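Local coordinates for protein acetone carboxylase alpha subunit (PDB 5M45) that forms the alpha subunit of acetone carboxylase, a metal-containing member of the hydantoinase B/oxoprolinase family that works within a larger multisubunit assembly, at residues 17-22 / 255-260; 486-491 / 497-502; 642-647 / 666-671; 721-726 / 744-749. One frame throughout, in Å; residues are numbered along the deposited sequence.

Contact 1 (17-22 / 255-260)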
loop_
_atom_site.group_PDB
_atom_site.type_symbol
_atom_site.label_atom_id
_atom_site.label_comp_id
_atom_site.label_asym_id
_atom_site.label_seq_id
_atom_site.Cartn_x
_atom_site.Cartn_y
_atom_site.Cartn_z
ATOM N N ILE A 17 15.961 -0.146 -29.105
ATOM C CA ILE A 17 17.139 -0.189 -28.237
ATOM C C ILE A 17 17.927 -1.492 -28.230
ATOM O O ILE A 17 19.069 -1.482 -27.777
ATOM C CB ILE A 17 16.836 0.177 -26.766
ATOM C CG1 ILE A 17 15.938 -0.885 -26.104
ATOM C CG2 ILE A 17 16.231 1.565 -26.683
ATOM C CD1 ILE A 17 15.687 -0.647 -24.630
ATOM N N VAL A 18 17.347 -2.613 -28.679
ATOM C CA VAL A 18 18.090 -3.897 -28.667
ATOM C C VAL A 18 19.236 -3.817 -29.675
ATOM O O VAL A 18 19.112 -3.121 -30.706
ATOM C CB VAL A 18 17.185 -5.105 -28.989
ATOM C CG1 VAL A 18 17.959 -6.428 -29.032
ATOM C CG2 VAL A 18 16.052 -5.203 -27.971
ATOM N N ARG A 19 20.352 -4.482 -29.380
ATOM C CA ARG A 19 21.456 -4.586 -30.351
ATOM C C ARG A 19 20.947 -5.036 -31.722
ATOM O O ARG A 19 20.276 -6.051 -31.803
ATOM C CB ARG A 19 22.535 -5.566 -29.857
ATOM C CG ARG A 19 23.737 -5.730 -30.825
ATOM C CD ARG A 19 24.719 -6.764 -30.282
ATOM N NE ARG A 19 25.618 -7.228 -31.323
ATOM C CZ ARG A 19 26.657 -6.571 -31.780
ATOM N NH1 ARG A 19 27.020 -5.386 -31.254
ATOM N NH2 ARG A 19 27.378 -7.136 -32.772
ATOM N N GLY A 20 21.303 -4.297 -32.777
ATOM C CA GLY A 20 20.801 -4.517 -34.143
ATOM C C GLY A 20 19.641 -3.594 -34.556
ATOM O O GLY A 20 19.355 -3.479 -35.747
ATOM N N GLY A 21 18.960 -2.960 -33.593
ATOM C CA GLY A 21 17.934 -1.954 -33.888
ATOM C C GLY A 21 16.473 -2.341 -33.714
ATOM O O GLY A 21 15.576 -1.503 -33.918
ATOM N N GLU A 22 16.197 -3.591 -33.369
ATOM C CA GLU A 22 14.823 -3.961 -33.040
ATOM C C GLU A 22 14.395 -3.309 -31.719
ATOM O O GLU A 22 15.217 -3.135 -30.811
ATOM C CB GLU A 22 14.701 -5.473 -32.904
ATOM C CG GLU A 22 14.893 -6.256 -34.197
ATOM C CD GLU A 22 14.926 -7.742 -33.914
ATOM O OE1 GLU A 22 15.870 -8.201 -33.193
ATOM O OE2 GLU A 22 13.993 -8.448 -34.364
ATOM N N GLU A 255 36.291 -11.391 -24.972
ATOM C CA GLU A 255 35.953 -12.424 -25.993
ATOM C C GLU A 255 35.199 -11.927 -27.211
ATOM O O GLU A 255 35.051 -12.673 -28.193
ATOM C CB GLU A 255 35.138 -13.563 -25.376
ATOM C CG GLU A 255 35.715 -14.201 -24.130
ATOM C CD GLU A 255 37.130 -14.766 -24.344
ATOM O OE1 GLU A 255 37.513 -15.103 -25.495
ATOM O OE2 GLU A 255 37.876 -14.904 -23.373
ATOM N N GLY A 256 34.713 -10.689 -27.158
ATOM C CA GLY A 256 33.985 -10.084 -28.268
ATOM C C GLY A 256 32.487 -10.269 -28.151
ATOM O O GLY A 256 32.007 -11.298 -27.661
ATOM N N ILE A 257 31.760 -9.254 -28.579
ATOM C CA ILE A 257 30.294 -9.246 -28.508
ATOM C C ILE A 257 29.653 -10.349 -29.362
ATOM O O ILE A 257 28.634 -10.898 -28.954
ATOM C CB ILE A 257 29.697 -7.827 -28.832
ATOM C CG1 ILE A 257 28.166 -7.782 -28.634
ATOM C CG2 ILE A 257 29.968 -7.411 -30.286
ATOM C CD1 ILE A 257 27.671 -8.086 -27.217
ATOM N N GLU A 258 30.249 -10.715 -30.492
ATOM C CA GLU A 258 29.615 -11.723 -31.385
ATOM C C GLU A 258 29.486 -13.090 -30.699
ATOM O O GLU A 258 28.444 -13.738 -30.804
ATOM C CB GLU A 258 30.380 -11.939 -32.702
ATOM C CG GLU A 258 30.560 -10.691 -33.550
ATOM C CD GLU A 258 29.322 -10.345 -34.289
ATOM O OE1 GLU A 258 29.229 -10.859 -35.448
ATOM O OE2 GLU A 258 28.488 -9.550 -33.769
ATOM N N ALA A 259 30.549 -13.516 -30.019
ATOM C CA ALA A 259 30.519 -14.766 -29.285
ATOM C C ALA A 259 29.512 -14.724 -28.113
ATOM O O ALA A 259 28.757 -15.688 -27.917
ATOM C CB ALA A 259 31.908 -15.125 -28.775
ATOM N N TYR A 260 29.512 -13.634 -27.336
ATOM C CA TYR A 260 28.562 -13.505 -26.225
ATOM C C TYR A 260 27.119 -13.513 -26.737
ATOM O O TYR A 260 26.260 -14.158 -26.134
ATOM C CB TYR A 260 28.810 -12.219 -25.400
ATOM C CG TYR A 260 27.833 -12.068 -24.261
ATOM C CD1 TYR A 260 28.102 -12.639 -23.019
ATOM C CD2 TYR A 260 26.622 -11.396 -24.425
ATOM C CE1 TYR A 260 27.201 -12.545 -21.977
ATOM C CE2 TYR A 260 25.724 -11.285 -23.377
ATOM C CZ TYR A 260 25.998 -11.876 -22.157
ATOM O OH TYR A 260 25.113 -11.811 -21.094
#
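Arg19 reaches across from its loop to lay its guanidinium group on Ile257 and to meet the carboxylate of Glu258, and these three side chains make up the whole contact. The arginine is stretched almost fully: CG stands anti to the backbone N and the chain continues extended to NE, which carries the charged end far from its own backbone. Along that length it runs past Ile257 in the opposite direction. The isoleucine has its CG1 branch anti to the backbone N, and both gamma carbons approach one face of the guanidinium; CG1 lies 3.5 Å above the guanidinium plane of Arg19, displaced toward its rim. The second branch is about as close, with Ile257 CG2 3.6 Å from Arg19 NH2. Glu258 comes to the edge of the same flat group. Its CB leads away from the arginine, but a bend at chi2 (-78°) brings the carboxylate back, so that Glu258 OE2 forms a salt bridge of 2.8 Å with Arg19 NH2. The planes of the two charged groups are 69° apart. The hydrogen bond within this ion pair is weak, its N-H...O angle being 125°, despite the short distance. Val18 to Gly21 form a type II beta turn, with Arg19 at its second position, and Gly256 is the N-cap of helix 257-282. The turn precedes helix 24-38, while Arg19 and Ile257 both pack on Ile167 of strand 165-175, the strand that separately bonds to the loop backbone through Leu166.

Contact 2 (486-491 / 497-502)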
loop_
_atom_site.group_PDB
_atom_site.type_symbol
_atom_site.label_atom_id
_atom_site.label_comp_id
_atom_site.label_asym_id
_atom_site.label_seq_id
_atom_site.Cartn_x
_atom_site.Cartn_y
_atom_site.Cartn_z
ATOM N N GLY A 486 19.405 -22.264 10.649
ATOM C CA GLY A 486 20.003 -21.121 11.338
ATOM C C GLY A 486 20.480 -21.461 12.744
ATOM O O GLY A 486 19.990 -22.452 13.351
ATOM N N ASP A 487 21.385 -20.645 13.244
ATOM C CA ASP A 487 21.856 -20.742 14.632
ATOM C C ASP A 487 20.876 -20.111 15.600
ATOM O O ASP A 487 20.347 -19.022 15.333
ATOM C CB ASP A 487 23.230 -20.085 14.824
ATOM C CG ASP A 487 24.382 -20.980 14.350
ATOM O OD1 ASP A 487 24.767 -21.903 15.127
ATOM O OD2 ASP A 487 24.912 -20.787 13.205
ATOM N N MET A 488 20.642 -20.794 16.724
ATOM C CA MET A 488 19.809 -20.246 17.809
ATOM C C MET A 488 20.303 -18.852 18.242
ATOM O O MET A 488 19.489 -17.950 18.454
ATOM C CB MET A 488 19.761 -21.182 19.023
ATOM C CG MET A 488 18.934 -22.435 18.817
ATOM S SD MET A 488 18.804 -23.560 20.246
ATOM C CE MET A 488 20.394 -24.361 20.232
ATOM N N GLU A 489 21.625 -18.681 18.354
ATOM C CA GLU A 489 22.181 -17.423 18.852
ATOM C C GLU A 489 21.957 -16.264 17.851
ATOM O O GLU A 489 21.851 -15.082 18.268
ATOM C CB GLU A 489 23.670 -17.541 19.211
ATOM C CG GLU A 489 23.917 -18.442 20.429
ATOM C CD GLU A 489 25.381 -18.661 20.777
ATOM O OE1 GLU A 489 26.284 -18.443 19.960
ATOM O OE2 GLU A 489 25.609 -19.158 21.908
ATOM N N ILE A 490 21.906 -16.599 16.561
ATOM C CA ILE A 490 21.616 -15.624 15.508
ATOM C C ILE A 490 20.109 -15.235 15.494
ATOM O O ILE A 490 19.780 -14.037 15.436
ATOM C CB ILE A 490 22.081 -16.131 14.113
ATOM C CG1 ILE A 490 23.596 -16.297 14.079
ATOM C CG2 ILE A 490 21.631 -15.189 13.001
ATOM C CD1 ILE A 490 24.442 -15.031 14.188
ATOM N N TRP A 491 19.212 -16.223 15.559
ATOM C CA TRP A 491 17.767 -15.933 15.669
ATOM C C TRP A 491 17.445 -15.066 16.915
ATOM O O TRP A 491 16.609 -14.156 16.835
ATOM C CB TRP A 491 16.903 -17.191 15.660
ATOM C CG TRP A 491 16.835 -17.895 14.311
ATOM C CD1 TRP A 491 17.176 -19.177 14.048
ATOM C CD2 TRP A 491 16.369 -17.337 13.090
ATOM N NE1 TRP A 491 16.975 -19.459 12.714
ATOM C CE2 TRP A 491 16.510 -18.330 12.096
ATOM C CE3 TRP A 491 15.897 -16.064 12.723
ATOM C CZ2 TRP A 491 16.123 -18.119 10.761
ATOM C CZ3 TRP A 491 15.536 -15.839 11.408
ATOM C CH2 TRP A 491 15.650 -16.877 10.427
ATOM N N LEU A 497 12.692 -13.314 21.742
ATOM C CA LEU A 497 12.310 -14.672 22.123
ATOM C C LEU A 497 13.597 -15.404 22.549
ATOM O O LEU A 497 14.670 -15.127 22.000
ATOM C CB LEU A 497 11.699 -15.455 20.918
ATOM C CG LEU A 497 10.499 -14.833 20.173
ATOM C CD1 LEU A 497 10.213 -15.632 18.900
ATOM C CD2 LEU A 497 9.272 -14.806 21.045
ATOM N N VAL A 498 13.481 -16.353 23.487
ATOM C CA VAL A 498 14.583 -17.251 23.828
ATOM C C VAL A 498 14.205 -18.717 23.695
ATOM O O VAL A 498 13.078 -19.111 23.957
ATOM C CB VAL A 498 15.155 -17.008 25.253
ATOM C CG1 VAL A 498 15.786 -15.614 25.334
ATOM C CG2 VAL A 498 14.103 -17.164 26.328
ATOM N N TYR A 499 15.180 -19.522 23.250
ATOM C CA TYR A 499 15.024 -20.964 23.123
ATOM C C TYR A 499 15.024 -21.707 24.459
ATOM O O TYR A 499 15.951 -21.576 25.253
ATOM C CB TYR A 499 16.123 -21.546 22.234
ATOM C CG TYR A 499 15.965 -21.278 20.753
ATOM C CD1 TYR A 499 16.438 -20.105 20.185
ATOM C CD2 TYR A 499 15.361 -22.216 19.925
ATOM C CE1 TYR A 499 16.287 -19.847 18.832
ATOM C CE2 TYR A 499 15.179 -21.977 18.589
ATOM C CZ TYR A 499 15.658 -20.779 18.028
ATOM O OH TYR A 499 15.527 -20.531 16.684
ATOM N N LEU A 500 13.967 -22.463 24.704
ATOM C CA LEU A 500 13.932 -23.485 25.765
ATOM C C LEU A 500 14.020 -24.942 25.241
ATOM O O LEU A 500 14.043 -25.879 26.028
ATOM C CB LEU A 500 12.650 -23.323 26.578
ATOM C CG LEU A 500 12.400 -21.998 27.318
ATOM C CD1 LEU A 500 11.122 -22.095 28.173
ATOM C CD2 LEU A 500 13.560 -21.596 28.200
ATOM N N GLY A 501 13.977 -25.130 23.921
ATOM C CA GLY A 501 14.183 -26.441 23.326
ATOM C C GLY A 501 14.461 -26.385 21.823
ATOM O O GLY A 501 13.981 -25.487 21.110
ATOM N N ARG A 502 15.258 -27.343 21.349
ATOM C CA ARG A 502 15.351 -27.688 19.923
ATOM C C ARG A 502 15.570 -29.184 19.837
ATOM O O ARG A 502 16.571 -29.678 20.351
ATOM C CB ARG A 502 16.514 -26.907 19.278
ATOM C CG ARG A 502 16.172 -26.159 18.018
ATOM C CD ARG A 502 17.408 -25.572 17.339
ATOM N NE ARG A 502 17.045 -24.569 16.340
ATOM C CZ ARG A 502 17.871 -23.961 15.510
ATOM N NH1 ARG A 502 17.365 -23.099 14.626
ATOM N NH2 ARG A 502 19.182 -24.211 15.543
#
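Met488 packs against both Tyr499 and Arg502, which meet its CG from directions about perpendicular to each other. CB meets the tyrosine ring at CD1 and CE1. With CG beside the backbone N (chi1 -72°), the next carbon comes over the ring centre: Met488 CG is 3.5 Å from the Tyr499 centroid and 2° off the normal, a CH-pi contact. The same carbon sits over one face of the Arg502 guanidinium. SD makes a Met-aromatic contact, 4.0 Å from the same centroid and over the same face.

Arg502 reaches the loop just before helix 488-494 and grips Gly486 O end-on, through NH1 at 3.0 Å and NH2 at 2.9 Å. The oxygen lies in the guanidinium plane; NH2 approaches nearly along the C=O axis, whereas NH1 stands above the carbonyl plane. Trp491 CD1 adds a 3.4 Å contact with Tyr499 OH, and its NE1 bonds to Met485 O.

Glu457 OE2 is hydrogen-bonded to Tyr499 OH and forms a salt bridge with Arg502 NH1. Helix 488-494 is joined to strand 497-504 in a buried setting where one carbonyl takes two charged N-H donors and the arginine's charge is probably balanced largely by Glu457.

Contact 3 (642-647 / 666-671); sequences DINGGY and DGQYGV
A side-chain amide clamped to a strand backbone makes this surface contact between the C-terminal end of helix 636-645 and the beginning of strand 669-671. Asn644 uses both ends of its amide on one residue. Its OD1 accepts from Tyr669 N at 2.9 Å, and its ND2 donates to Tyr669 O at 3.1 Å. Both bonds are nearly straight and each acceptor is met in its carbonyl plane on a lone pair, so the pair fixes the amide's rotation. The same OD1 also lies in plane at the edge of the tyrosine ring. Gly646, with positive phi, ends the helix in a Schellman motif just beyond the asparagine, and on the other side an Asx turn, Asp666 OD1 to Gln668 N, shapes the approach to the strand. Gln668, bent at chi2 (-70°), folds back to stack its amide on that of Asn644, the planes 27° apart. Its NE2 donates to a water that in turn donates to Asn644 O, each bond 2.9 Å long. Ile643 supplies the apolar part: CG2 touches Tyr669 CD2 at 3.5 Å, the two side chains crossing at about a right angle. Both residues also pack on Val661 of strand 661-663, the antiparallel partner of 669-671.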
loop_
_atom_site.group_PDB
_atom_site.type_symbol
_atom_site.label_atom_id
_atom_site.label_comp_id
_atom_site.label_asym_id
_atom_site.label_seq_id
_atom_site.Cartn_x
_atom_site.Cartn_y
_atom_site.Cartn_z
ATOM N N ASP A 642 15.507 -46.329 15.271
ATOM C CA ASP A 642 14.611 -45.150 15.276
ATOM C C ASP A 642 14.053 -44.813 16.669
ATOM O O ASP A 642 13.988 -43.627 17.034
ATOM C CB ASP A 642 13.438 -45.337 14.307
ATOM C CG ASP A 642 13.797 -45.082 12.858
ATOM O OD1 ASP A 642 14.883 -44.541 12.577
ATOM O OD2 ASP A 642 12.947 -45.401 11.969
ATOM N N ILE A 643 13.644 -45.842 17.427
ATOM C CA ILE A 643 13.165 -45.613 18.794
ATOM C C ILE A 643 14.292 -45.069 19.669
ATOM O O ILE A 643 14.087 -44.067 20.369
ATOM C CB ILE A 643 12.549 -46.880 19.417
ATOM C CG1 ILE A 643 11.333 -47.322 18.577
ATOM C CG2 ILE A 643 12.131 -46.644 20.874
ATOM C CD1 ILE A 643 10.960 -48.766 18.801
ATOM N N ASN A 644 15.477 -45.700 19.610
ATOM C CA ASN A 644 16.629 -45.250 20.401
ATOM C C ASN A 644 17.085 -43.846 20.009
ATOM O O ASN A 644 17.550 -43.106 20.861
ATOM C CB ASN A 644 17.797 -46.234 20.283
ATOM C CG ASN A 644 17.510 -47.564 21.013
ATOM O OD1 ASN A 644 16.816 -47.619 22.053
ATOM N ND2 ASN A 644 18.010 -48.647 20.450
ATOM N N GLY A 645 16.923 -43.470 18.739
ATOM C CA GLY A 645 17.373 -42.174 18.248
ATOM C C GLY A 645 16.374 -41.022 18.362
ATOM O O GLY A 645 16.733 -39.866 18.060
ATOM N N GLY A 646 15.136 -41.308 18.790
ATOM C CA GLY A 646 14.077 -40.283 18.903
ATOM C C GLY A 646 13.286 -39.966 17.623
ATOM O O GLY A 646 12.588 -38.953 17.559
ATOM N N TYR A 647 13.386 -40.837 16.620
ATOM C CA TYR A 647 12.666 -40.682 15.352
ATOM C C TYR A 647 11.232 -41.232 15.341
ATOM O O TYR A 647 10.387 -40.758 14.558
ATOM C CB TYR A 647 13.470 -41.276 14.170
ATOM C CG TYR A 647 14.836 -40.622 13.953
ATOM C CD1 TYR A 647 14.972 -39.492 13.158
ATOM C CD2 TYR A 647 15.995 -41.154 14.526
ATOM C CE1 TYR A 647 16.211 -38.883 12.956
ATOM C CE2 TYR A 647 17.243 -40.565 14.341
ATOM C CZ TYR A 647 17.353 -39.442 13.545
ATOM O OH TYR A 647 18.572 -38.825 13.344
ATOM N N ASP A 666 21.309 -51.938 29.461
ATOM C CA ASP A 666 21.803 -50.590 29.146
ATOM C C ASP A 666 20.738 -49.521 28.829
ATOM O O ASP A 666 21.104 -48.393 28.511
ATOM C CB ASP A 666 22.854 -50.636 28.008
ATOM C CG ASP A 666 22.310 -51.197 26.674
ATOM O OD1 ASP A 666 21.126 -51.602 26.581
ATOM O OD2 ASP A 666 23.098 -51.251 25.704
ATOM N N GLY A 667 19.441 -49.848 28.891
ATOM C CA GLY A 667 18.378 -48.870 28.571
ATOM C C GLY A 667 18.038 -48.761 27.085
ATOM O O GLY A 667 17.101 -48.038 26.735
ATOM N N GLN A 668 18.765 -49.483 26.223
ATOM C CA GLN A 668 18.558 -49.442 24.759
ATOM C C GLN A 668 17.582 -50.529 24.282
ATOM O O GLN A 668 17.653 -51.670 24.732
ATOM C CB GLN A 668 19.889 -49.635 24.032
ATOM C CG GLN A 668 20.909 -48.527 24.252
ATOM C CD GLN A 668 20.515 -47.233 23.587
ATOM O OE1 GLN A 668 20.672 -47.073 22.371
ATOM N NE2 GLN A 668 19.972 -46.300 24.374
ATOM N N TYR A 669 16.677 -50.168 23.387
ATOM C CA TYR A 669 15.758 -51.143 22.790
ATOM C C TYR A 669 16.466 -52.049 21.773
ATOM O O TYR A 669 17.263 -51.604 20.974
ATOM C CB TYR A 669 14.571 -50.440 22.115
ATOM C CG TYR A 669 13.610 -49.790 23.073
ATOM C CD1 TYR A 669 12.554 -50.516 23.641
ATOM C CD2 TYR A 669 13.741 -48.439 23.422
ATOM C CE1 TYR A 669 11.640 -49.908 24.497
ATOM C CE2 TYR A 669 12.843 -47.818 24.284
ATOM C CZ TYR A 669 11.807 -48.564 24.832
ATOM O OH TYR A 669 10.905 -47.969 25.676
ATOM N N GLY A 670 16.144 -53.328 21.809
ATOM C CA GLY A 670 16.611 -54.323 20.823
ATOM C C GLY A 670 15.454 -55.155 20.279
ATOM O O GLY A 670 14.378 -55.159 20.856
ATOM N N VAL A 671 15.675 -55.857 19.181
ATOM C CA VAL A 671 14.602 -56.588 18.499
ATOM C C VAL A 671 14.432 -58.008 19.056
ATOM O O VAL A 671 15.413 -58.720 19.226
ATOM C CB VAL A 671 14.913 -56.710 16.990
ATOM C CG1 VAL A 671 13.882 -57.589 16.273
ATOM C CG2 VAL A 671 14.998 -55.306 16.356
HETATM O O HOH W 1 18.631 -43.860 23.417
#

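Contact 4 (721-726 / 744-749); sequences SFKLGP and LPEEEI
Phe722 meets Leu744 through CE2, 4.0 Å from Leu744 CD2, in an oblique approach; the two side chains cross at about a right angle. One residue on, Lys723 makes the polar half of the contact. Its chain bends at chi3 (-63°), and NZ forms a salt bridge of 2.7 Å with Glu746 OE1. The ammonium arrives on the anti side of that carboxylate oxygen, 23° out of the carboxylate plane. Glu746 has CG anti to its own backbone N and is extended beyond it, and the lysine crosses it at about a right angle. Lys723 NZ also lies 3.4 Å from Glu746 CB. The charge of Glu746 is shared: OE1 also pairs with Arg339, while OE2 accepts from Gln716. The positive charges of Lys723 and Arg339 beside OE1 would probably favour the ionised carboxylate. The contact joins the last turn of helix 712-724 to the loop and short 3-10 segment that follow helix 726-735. Leu744 and Glu746 rest on the earlier residues Phe718 and Ala719 of helix 712-724, and Phe722 meets the ring of Phe732 on helix 726-735.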
loop_
_atom_site.group_PDB
_atom_site.type_symbol
_atom_site.label_atom_id
_atom_site.label_comp_id
_atom_site.label_asym_id
_atom_site.label_seq_id
_atom_site.Cartn_x
_atom_site.Cartn_y
_atom_site.Cartn_z
ATOM N N SER A 721 -14.830 -26.980 -8.073
ATOM C CA SER A 721 -14.033 -27.768 -9.023
ATOM C C SER A 721 -14.865 -28.174 -10.283
ATOM O O SER A 721 -14.407 -28.073 -11.417
ATOM C CB SER A 721 -13.427 -28.989 -8.319
ATOM O OG SER A 721 -12.467 -28.626 -7.285
ATOM N N PHE A 722 -16.108 -28.604 -10.057
ATOM C CA PHE A 722 -16.991 -28.993 -11.149
ATOM C C PHE A 722 -17.223 -27.832 -12.108
ATOM O O PHE A 722 -17.131 -28.015 -13.324
ATOM C CB PHE A 722 -18.373 -29.467 -10.666
ATOM C CG PHE A 722 -18.397 -30.784 -9.905
ATOM C CD1 PHE A 722 -17.349 -31.710 -9.939
ATOM C CD2 PHE A 722 -19.520 -31.095 -9.170
ATOM C CE1 PHE A 722 -17.424 -32.884 -9.223
ATOM C CE2 PHE A 722 -19.602 -32.275 -8.445
ATOM C CZ PHE A 722 -18.553 -33.173 -8.467
ATOM N N LYS A 723 -17.529 -26.643 -11.571
ATOM C CA LYS A 723 -17.811 -25.472 -12.429
ATOM C C LYS A 723 -16.616 -25.047 -13.279
ATOM O O LYS A 723 -16.792 -24.710 -14.406
ATOM C CB LYS A 723 -18.269 -24.269 -11.617
ATOM C CG LYS A 723 -19.727 -24.380 -11.253
ATOM C CD LYS A 723 -20.175 -23.169 -10.410
ATOM C CE LYS A 723 -19.429 -23.086 -9.043
ATOM N NZ LYS A 723 -20.077 -22.270 -8.009
ATOM N N LEU A 724 -15.414 -25.038 -12.716
ATOM C CA LEU A 724 -14.185 -24.682 -13.477
ATOM C C LEU A 724 -13.626 -25.804 -14.382
ATOM O O LEU A 724 -12.802 -25.517 -15.256
ATOM C CB LEU A 724 -13.083 -24.226 -12.513
ATOM C CG LEU A 724 -13.324 -22.836 -11.904
ATOM C CD1 LEU A 724 -12.552 -22.699 -10.589
ATOM C CD2 LEU A 724 -12.961 -21.733 -12.857
ATOM N N GLY A 725 -14.060 -27.043 -14.158
ATOM C CA GLY A 725 -13.536 -28.246 -14.823
ATOM C C GLY A 725 -14.620 -29.238 -15.250
ATOM O O GLY A 725 -14.789 -30.279 -14.612
ATOM N N PRO A 726 -15.339 -28.940 -16.330
ATOM C CA PRO A 726 -16.402 -29.860 -16.779
ATOM C C PRO A 726 -15.948 -31.294 -17.091
ATOM O O PRO A 726 -16.727 -32.219 -16.928
ATOM C CB PRO A 726 -16.975 -29.206 -18.052
ATOM C CG PRO A 726 -16.092 -28.010 -18.342
ATOM C CD PRO A 726 -15.194 -27.743 -17.182
ATOM N N LEU A 744 -24.903 -30.603 -7.712
ATOM C CA LEU A 744 -24.203 -30.016 -6.559
ATOM C C LEU A 744 -23.889 -28.516 -6.771
ATOM O O LEU A 744 -22.698 -28.125 -6.912
ATOM C CB LEU A 744 -22.957 -30.842 -6.235
ATOM C CG LEU A 744 -22.362 -30.612 -4.834
ATOM C CD1 LEU A 744 -23.206 -31.239 -3.702
ATOM C CD2 LEU A 744 -20.914 -31.100 -4.829
ATOM N N PRO A 745 -24.934 -27.678 -6.810
ATOM C CA PRO A 745 -24.666 -26.228 -6.927
ATOM C C PRO A 745 -24.076 -25.660 -5.621
ATOM O O PRO A 745 -24.525 -25.986 -4.514
ATOM C CB PRO A 745 -26.046 -25.631 -7.214
ATOM C CG PRO A 745 -27.024 -26.596 -6.627
ATOM C CD PRO A 745 -26.383 -27.975 -6.727
ATOM N N GLU A 746 -23.080 -24.810 -5.765
ATOM C CA GLU A 746 -22.385 -24.259 -4.603
ATOM C C GLU A 746 -23.308 -23.439 -3.693
ATOM O O GLU A 746 -23.126 -23.420 -2.480
ATOM C CB GLU A 746 -21.192 -23.395 -5.044
ATOM C CG GLU A 746 -20.150 -23.154 -3.942
ATOM C CD GLU A 746 -18.931 -22.391 -4.424
ATOM O OE1 GLU A 746 -18.686 -22.352 -5.655
ATOM O OE2 GLU A 746 -18.216 -21.793 -3.591
ATOM N N GLU A 747 -24.300 -22.793 -4.295
ATOM C CA GLU A 747 -25.241 -21.930 -3.564
ATOM C C GLU A 747 -26.126 -22.698 -2.596
ATOM O O GLU A 747 -26.668 -22.086 -1.703
ATOM C CB GLU A 747 -26.158 -21.146 -4.509
ATOM C CG GLU A 747 -25.447 -20.164 -5.429
ATOM C CD GLU A 747 -24.876 -20.798 -6.720
ATOM O OE1 GLU A 747 -24.945 -22.047 -6.964
ATOM O OE2 GLU A 747 -24.300 -20.000 -7.488
ATOM N N GLU A 748 -26.296 -24.002 -2.756
ATOM C CA GLU A 748 -27.190 -24.732 -1.860
ATOM C C GLU A 748 -26.499 -25.200 -0.583
ATOM O O GLU A 748 -27.154 -25.727 0.296
ATOM C CB GLU A 748 -27.873 -25.914 -2.595
ATOM C CG GLU A 748 -29.002 -25.464 -3.540
ATOM C CD GLU A 748 -29.679 -26.633 -4.302
ATOM O OE1 GLU A 748 -30.556 -26.338 -5.143
ATOM O OE2 GLU A 748 -29.293 -27.821 -4.093
ATOM N N ILE A 749 -25.199 -24.984 -0.458
ATOM C CA ILE A 749 -24.452 -25.504 0.700
ATOM C C ILE A 749 -24.736 -24.691 1.994
ATOM O O ILE A 749 -24.724 -25.246 3.077
ATOM C CB ILE A 749 -22.932 -25.590 0.382
ATOM C CG1 ILE A 749 -22.700 -26.559 -0.796
ATOM C CG2 ILE A 749 -22.104 -26.037 1.598
ATOM C CD1 ILE A 749 -21.324 -26.411 -1.446
HETATM O O HOH W 2 -21.607 -20.349 -8.413
#

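From the N terminus, contact 1 comes first: it closes a loop of more than two hundred residues, bringing the segment before helix 24-38 to the start of helix 257-282. The other three are local. Contact 2 spans five residues and joins helix 488-494 to strand 497-504, outermost within this chain in a five-stranded antiparallel sheet. Contact 3 ties helix 636-645 to a two-stranded sheet, and contact 4 folds the chain after helix 726-735 back onto helix 712-724. All four follow in series, without nesting or crossing. Contacts 2 and 3 are neighbours, with nearest atoms about 10 Å apart, whereas contacts 1 and 3 lie on opposite sides of the chain's centre, their centres about 65 Å apart.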